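Local atomic coordinates of EreC (Klebsiella pneumoniae, PDB entry 6XCQ), a protein that probably hydrolyses the lactone ester of macrolide antibiotics such as erythromycin, and so confers resistance to them. Residues Ala305-Phe317 against Ser408-Asp422. The protein carries 1 engineered substitution. Residues are numbered along the deposited sequence; the frame is centred on the assembly and turned at random.
Engineered in segment 305-317: Asn309 (natural residue His).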
loop_
_atom_site.group_PDB
_atom_site.type_symbol
_atom_site.label_atom_id
_atom_site.label_comp_id
_atom_site.label_asym_id
_atom_site.label_seq_id
_atom_site.Cartn_x
_atom_site.Cartn_y
_atom_site.Cartn_z
ATOM N N ALA A 305 2.565 -3.255 -1.639
ATOM C CA ALA A 305 1.233 -3.339 -1.066
ATOM C C ALA A 305 0.867 -4.809 -0.890
ATOM O O ALA A 305 1.598 -5.703 -1.316
ATOM C CB ALA A 305 0.211 -2.596 -1.934
ATOM N N HIS A 306 -0.271 -5.056 -0.251
ATOM C CA HIS A 306 -0.709 -6.429 -0.006
ATOM C C HIS A 306 -1.064 -7.106 -1.333
ATOM O O HIS A 306 -1.438 -6.434 -2.302
ATOM C CB HIS A 306 -1.916 -6.417 0.937
ATOM C CG HIS A 306 -2.186 -7.727 1.619
ATOM N ND1 HIS A 306 -2.887 -8.743 1.014
ATOM C CD2 HIS A 306 -1.872 -8.173 2.860
ATOM C CE1 HIS A 306 -2.995 -9.764 1.850
ATOM N NE2 HIS A 306 -2.393 -9.443 2.980
ATOM N N ASN A 307 -0.918 -8.447 -1.382
ATOM C CA ASN A 307 -1.435 -9.236 -2.509
ATOM C C ASN A 307 -2.849 -8.805 -2.881
ATOM O O ASN A 307 -3.176 -8.639 -4.062
ATOM C CB ASN A 307 -1.464 -10.739 -2.181
ATOM C CG ASN A 307 -0.089 -11.397 -2.206
ATOM O OD1 ASN A 307 0.937 -10.748 -2.417
ATOM N ND2 ASN A 307 -0.073 -12.712 -1.982
ATOM N N ASN A 308 -3.716 -8.657 -1.873
ATOM C CA ASN A 308 -5.107 -8.296 -2.124
ATOM C C ASN A 308 -5.245 -6.922 -2.780
ATOM O O ASN A 308 -6.261 -6.669 -3.436
ATOM C CB ASN A 308 -5.911 -8.311 -0.822
ATOM C CG ASN A 308 -5.998 -9.696 -0.196
ATOM O OD1 ASN A 308 -5.453 -10.661 -0.711
ATOM N ND2 ASN A 308 -6.677 -9.786 0.933
ATOM N N ASN A 309 -4.271 -6.023 -2.609
ATOM C CA ASN A 309 -4.374 -4.729 -3.282
ATOM C C ASN A 309 -3.797 -4.783 -4.693
ATOM O O ASN A 309 -4.319 -4.127 -5.599
ATOM C CB ASN A 309 -3.647 -3.618 -2.506
ATOM C CG ASN A 309 -4.141 -3.454 -1.082
ATOM O OD1 ASN A 309 -3.397 -3.688 -0.133
ATOM N ND2 ASN A 309 -5.382 -3.008 -0.927
ATOM N N LEU A 310 -2.722 -5.545 -4.891
ATOM C CA LEU A 310 -2.068 -5.617 -6.190
ATOM C C LEU A 310 -2.832 -6.476 -7.186
ATOM O O LEU A 310 -2.626 -6.323 -8.398
ATOM C CB LEU A 310 -0.656 -6.184 -6.038
ATOM C CG LEU A 310 0.357 -5.437 -5.165
ATOM C CD1 LEU A 310 1.649 -6.225 -5.170
ATOM C CD2 LEU A 310 0.608 -4.048 -5.693
ATOM N N GLN A 311 -3.669 -7.391 -6.695
ATOM C CA GLN A 311 -4.410 -8.330 -7.537
ATOM C C GLN A 311 -5.156 -7.590 -8.640
ATOM O O GLN A 311 -5.650 -6.484 -8.428
ATOM C CB GLN A 311 -5.398 -9.105 -6.658
ATOM C CG GLN A 311 -6.097 -10.273 -7.330
ATOM C CD GLN A 311 -6.815 -11.159 -6.336
ATOM O OE1 GLN A 311 -6.258 -11.552 -5.301
ATOM N NE2 GLN A 311 -8.063 -11.476 -6.638
ATOM N N LYS A 312 -5.218 -8.179 -9.837
ATOM C CA LYS A 312 -5.828 -7.474 -10.965
ATOM C C LYS A 312 -7.260 -7.914 -11.245
ATOM O O LYS A 312 -7.883 -7.391 -12.169
ATOM C CB LYS A 312 -4.962 -7.639 -12.223
ATOM C CG LYS A 312 -3.517 -7.157 -12.020
ATOM C CD LYS A 312 -2.679 -7.167 -13.305
ATOM C CE LYS A 312 -2.349 -8.565 -13.779
ATOM N NZ LYS A 312 -1.312 -8.531 -14.871
ATOM N N THR A 313 -7.797 -8.842 -10.466
ATOM C CA THR A 313 -9.163 -9.339 -10.603
ATOM C C THR A 313 -9.894 -9.114 -9.284
ATOM O O THR A 313 -9.234 -8.859 -8.261
ATOM C CB THR A 313 -9.144 -10.826 -10.956
ATOM O OG1 THR A 313 -8.498 -11.534 -9.888
ATOM C CG2 THR A 313 -8.420 -11.067 -12.294
ATOM N N PRO A 314 -11.229 -9.213 -9.247
ATOM C CA PRO A 314 -11.946 -8.940 -7.997
ATOM C C PRO A 314 -11.529 -9.864 -6.860
ATOM O O PRO A 314 -11.299 -11.067 -7.046
ATOM C CB PRO A 314 -13.414 -9.153 -8.382
ATOM C CG PRO A 314 -13.455 -8.810 -9.826
ATOM C CD PRO A 314 -12.170 -9.344 -10.382
ATOM N N VAL A 315 -11.470 -9.278 -5.665
ATOM C CA VAL A 315 -10.996 -9.934 -4.455
ATOM C C VAL A 315 -12.196 -10.279 -3.587
ATOM O O VAL A 315 -13.028 -9.411 -3.288
ATOM C CB VAL A 315 -10.021 -9.022 -3.687
ATOM C CG1 VAL A 315 -9.601 -9.669 -2.367
ATOM C CG2 VAL A 315 -8.797 -8.677 -4.548
ATOM N N SER A 316 -12.309 -11.543 -3.207
ATOM C CA SER A 316 -13.256 -11.956 -2.176
ATOM C C SER A 316 -12.470 -12.393 -0.949
ATOM O O SER A 316 -11.717 -13.369 -1.010
ATOM C CB SER A 316 -14.161 -13.091 -2.643
ATOM O OG SER A 316 -14.909 -13.560 -1.533
ATOM N N PHE A 317 -12.656 -11.678 0.159
ATOM C CA PHE A 317 -11.859 -11.920 1.353
ATOM C C PHE A 317 -12.586 -11.393 2.586
ATOM O O PHE A 317 -13.233 -10.341 2.530
ATOM C CB PHE A 317 -10.488 -11.252 1.206
ATOM C CG PHE A 317 -9.561 -11.492 2.358
ATOM C CD1 PHE A 317 -8.800 -12.643 2.417
ATOM C CD2 PHE A 317 -9.426 -10.550 3.365
ATOM C CE1 PHE A 317 -7.928 -12.858 3.469
ATOM C CE2 PHE A 317 -8.561 -10.761 4.423
ATOM C CZ PHE A 317 -7.814 -11.915 4.474
ATOM N N SER A 408 -3.966 -15.956 1.801
ATOM C CA SER A 408 -4.029 -14.520 2.022
ATOM C C SER A 408 -4.374 -14.350 3.492
ATOM O O SER A 408 -5.430 -14.817 3.930
ATOM C CB SER A 408 -5.073 -13.882 1.099
ATOM O OG SER A 408 -5.282 -12.515 1.399
ATOM N N GLN A 409 -3.474 -13.740 4.256
ATOM C CA GLN A 409 -3.572 -13.721 5.732
ATOM C C GLN A 409 -3.663 -15.181 6.189
ATOM O O GLN A 409 -2.949 -16.033 5.642
ATOM C CB GLN A 409 -4.721 -12.832 6.184
ATOM C CG GLN A 409 -4.556 -11.353 5.835
ATOM C CD GLN A 409 -3.284 -10.748 6.396
ATOM O OE1 GLN A 409 -2.491 -10.186 5.651
ATOM N NE2 GLN A 409 -3.101 -10.828 7.729
ATOM N N SER A 410 -4.530 -15.516 7.145
ATOM C CA SER A 410 -4.716 -16.901 7.560
ATOM C C SER A 410 -5.785 -17.619 6.747
ATOM O O SER A 410 -6.140 -18.750 7.085
ATOM C CB SER A 410 -5.057 -16.983 9.054
ATOM O OG SER A 410 -6.264 -16.315 9.355
ATOM N N ALA A 411 -6.272 -17.006 5.667
ATOM C CA ALA A 411 -7.266 -17.623 4.799
ATOM C C ALA A 411 -6.691 -17.817 3.398
ATOM O O ALA A 411 -5.476 -17.971 3.250
ATOM C CB ALA A 411 -8.540 -16.767 4.759
ATOM N N SER A 412 -7.558 -17.844 2.377
ATOM C CA SER A 412 -7.157 -17.855 0.971
ATOM C C SER A 412 -8.123 -17.007 0.146
ATOM O O SER A 412 -9.248 -16.740 0.558
ATOM C CB SER A 412 -7.102 -19.277 0.372
ATOM O OG SER A 412 -6.110 -20.084 0.988
ATOM N N VAL A 413 -7.665 -16.575 -1.025
ATOM C CA VAL A 413 -8.534 -15.986 -2.035
ATOM C C VAL A 413 -8.582 -16.958 -3.203
ATOM O O VAL A 413 -7.646 -17.730 -3.424
ATOM C CB VAL A 413 -8.073 -14.583 -2.506
ATOM C CG1 VAL A 413 -7.904 -13.651 -1.320
ATOM C CG2 VAL A 413 -6.788 -14.671 -3.312
ATOM N N GLU A 414 -9.679 -16.933 -3.946
ATOM C CA GLU A 414 -9.831 -17.752 -5.141
ATOM C C GLU A 414 -10.102 -16.853 -6.333
ATOM O O GLU A 414 -10.915 -15.931 -6.249
ATOM C CB GLU A 414 -10.968 -18.761 -4.988
ATOM C CG GLU A 414 -11.344 -19.438 -6.304
ATOM C CD GLU A 414 -12.092 -20.761 -6.119
ATOM O OE1 GLU A 414 -12.643 -20.988 -5.009
ATOM O OE2 GLU A 414 -12.121 -21.567 -7.089
ATOM N N THR A 415 -9.439 -17.136 -7.449
ATOM C CA THR A 415 -9.544 -16.285 -8.629
ATOM C C THR A 415 -8.922 -17.050 -9.793
ATOM O O THR A 415 -8.484 -18.200 -9.645
ATOM C CB THR A 415 -8.856 -14.933 -8.374
ATOM O OG1 THR A 415 -9.157 -14.006 -9.431
ATOM C CG2 THR A 415 -7.373 -15.131 -8.262
ATOM N N ASN A 416 -8.917 -16.418 -10.961
ATOM C CA ASN A 416 -8.113 -16.875 -12.092
ATOM C C ASN A 416 -6.729 -16.277 -11.914
ATOM O O ASN A 416 -6.529 -15.082 -12.158
ATOM C CB ASN A 416 -8.722 -16.445 -13.427
ATOM C CG ASN A 416 -7.917 -16.925 -14.631
ATOM O OD1 ASN A 416 -6.682 -16.881 -14.653
ATOM N ND2 ASN A 416 -8.625 -17.388 -15.646
ATOM N N LEU A 417 -5.767 -17.110 -11.522
ATOM C CA LEU A 417 -4.466 -16.588 -11.130
ATOM C C LEU A 417 -3.625 -16.129 -12.319
ATOM O O LEU A 417 -2.707 -15.326 -12.127
ATOM C CB LEU A 417 -3.712 -17.628 -10.283
ATOM C CG LEU A 417 -4.365 -17.851 -8.911
ATOM C CD1 LEU A 417 -3.961 -19.197 -8.323
ATOM C CD2 LEU A 417 -4.029 -16.727 -7.925
ATOM N N SER A 418 -3.909 -16.606 -13.532
ATOM C CA SER A 418 -3.218 -16.066 -14.704
ATOM C C SER A 418 -3.634 -14.625 -14.979
ATOM O O SER A 418 -2.821 -13.807 -15.429
ATOM C CB SER A 418 -3.489 -16.934 -15.932
ATOM O OG SER A 418 -4.880 -17.023 -16.193
ATOM N N GLU A 419 -4.896 -14.300 -14.728
ATOM C CA GLU A 419 -5.363 -12.934 -14.906
ATOM C C GLU A 419 -5.063 -12.070 -13.692
ATOM O O GLU A 419 -4.926 -10.848 -13.822
ATOM C CB GLU A 419 -6.866 -12.947 -15.157
ATOM C CG GLU A 419 -7.246 -13.759 -16.373
ATOM C CD GLU A 419 -8.598 -13.374 -16.889
ATOM O OE1 GLU A 419 -8.721 -13.113 -18.105
ATOM O OE2 GLU A 419 -9.542 -13.336 -16.065
ATOM N N ALA A 420 -4.971 -12.687 -12.510
ATOM C CA ALA A 420 -4.872 -11.936 -11.264
ATOM C C ALA A 420 -3.462 -11.418 -11.018
ATOM O O ALA A 420 -3.292 -10.294 -10.532
ATOM C CB ALA A 420 -5.328 -12.816 -10.098
ATOM N N PHE A 421 -2.442 -12.222 -11.329
ATOM C CA PHE A 421 -1.054 -11.840 -11.099
ATOM C C PHE A 421 -0.222 -12.215 -12.313
ATOM O O PHE A 421 -0.579 -13.114 -13.074
ATOM C CB PHE A 421 -0.493 -12.524 -9.839
ATOM C CG PHE A 421 -1.229 -12.146 -8.596
ATOM C CD1 PHE A 421 -0.944 -10.943 -7.947
ATOM C CD2 PHE A 421 -2.241 -12.950 -8.104
ATOM C CE1 PHE A 421 -1.637 -10.580 -6.800
ATOM C CE2 PHE A 421 -2.936 -12.580 -6.963
ATOM C CZ PHE A 421 -2.627 -11.383 -6.319
ATOM N N ASP A 422 0.912 -11.528 -12.473
ATOM C CA ASP A 422 1.852 -11.863 -13.536
ATOM C C ASP A 422 2.877 -12.901 -13.101
ATOM O O ASP A 422 3.310 -13.702 -13.934
ATOM C CB ASP A 422 2.580 -10.609 -14.027
ATOM C CG ASP A 422 1.640 -9.615 -14.706
ATOM O OD1 ASP A 422 1.347 -9.786 -15.909
ATOM O OD2 ASP A 422 1.167 -8.682 -14.020
HETATM O O HOH W 1 -1.485 -11.380 -15.470
HETATM O O HOH W 2 -10.559 -13.237 -5.277
HETATM O O HOH W 3 -11.604 -12.824 -8.921
HETATM O O HOH W 4 -11.583 -15.285 -2.916
#
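Gln311 lays its CB and CG against Phe421, while its amide end comes near Val413 of strand 411-414 and Thr415 just beyond it, and its course shows how a long amide side chain can join an apolar patch to a polar one. With CG anti to the backbone N (chi1 -171°), the chain runs out extended. CB rests 3.6 Å from Phe421 CZ, and CG touches both that atom and Ala420 CB. At the tip OE1 lies 3.7 Å from Val413 CG2, whereas NE2 donates to Thr313 OG1, tilted from the amide plane. That hydroxyl is in turn hydrogen-bonded to Thr415 OG1 (2.6 Å), either being a possible donor, and a water links Thr415 OG1 with Pro314 O. Strands 315-317 and 411-414 run roughly antiparallel, yet here too water does the bridging: one molecule accepts from Glu414 N and donates to Ser316 O.

Direct polar bonds also hold the two ends. Lys312 N donates to Ala420 O, its side chain bends at chi3 (-71°), and NZ forms a salt bridge with Asp422 OD2 (2.6 Å), coming from above the carboxylate plane; the same oxygen accepts from Ala340 N. At the far end His306, N-cap of helix 307-310, forms a capping box with the engineered Asn309. Its NE2 donates to Gln409 OE1 (2.8 Å), on a carbonyl lone pair. Ser408 OG donates to Asn308 OD1, while Phe317 presents its edge to Ser408 O. Gln409 NE2 is hydrogen-bonded to Glu352 OE1.

Hairpin 405-408/411-414, with its type II' turn Ser408-Ala411, and helix 417-420 thus pack on the segment following central strand 301-304. With ND1 accepting from Asn308 N and NE2 bonded to Gln409, the rotation of the His306 ring is fixed by its own helix start and by the hairpin turn.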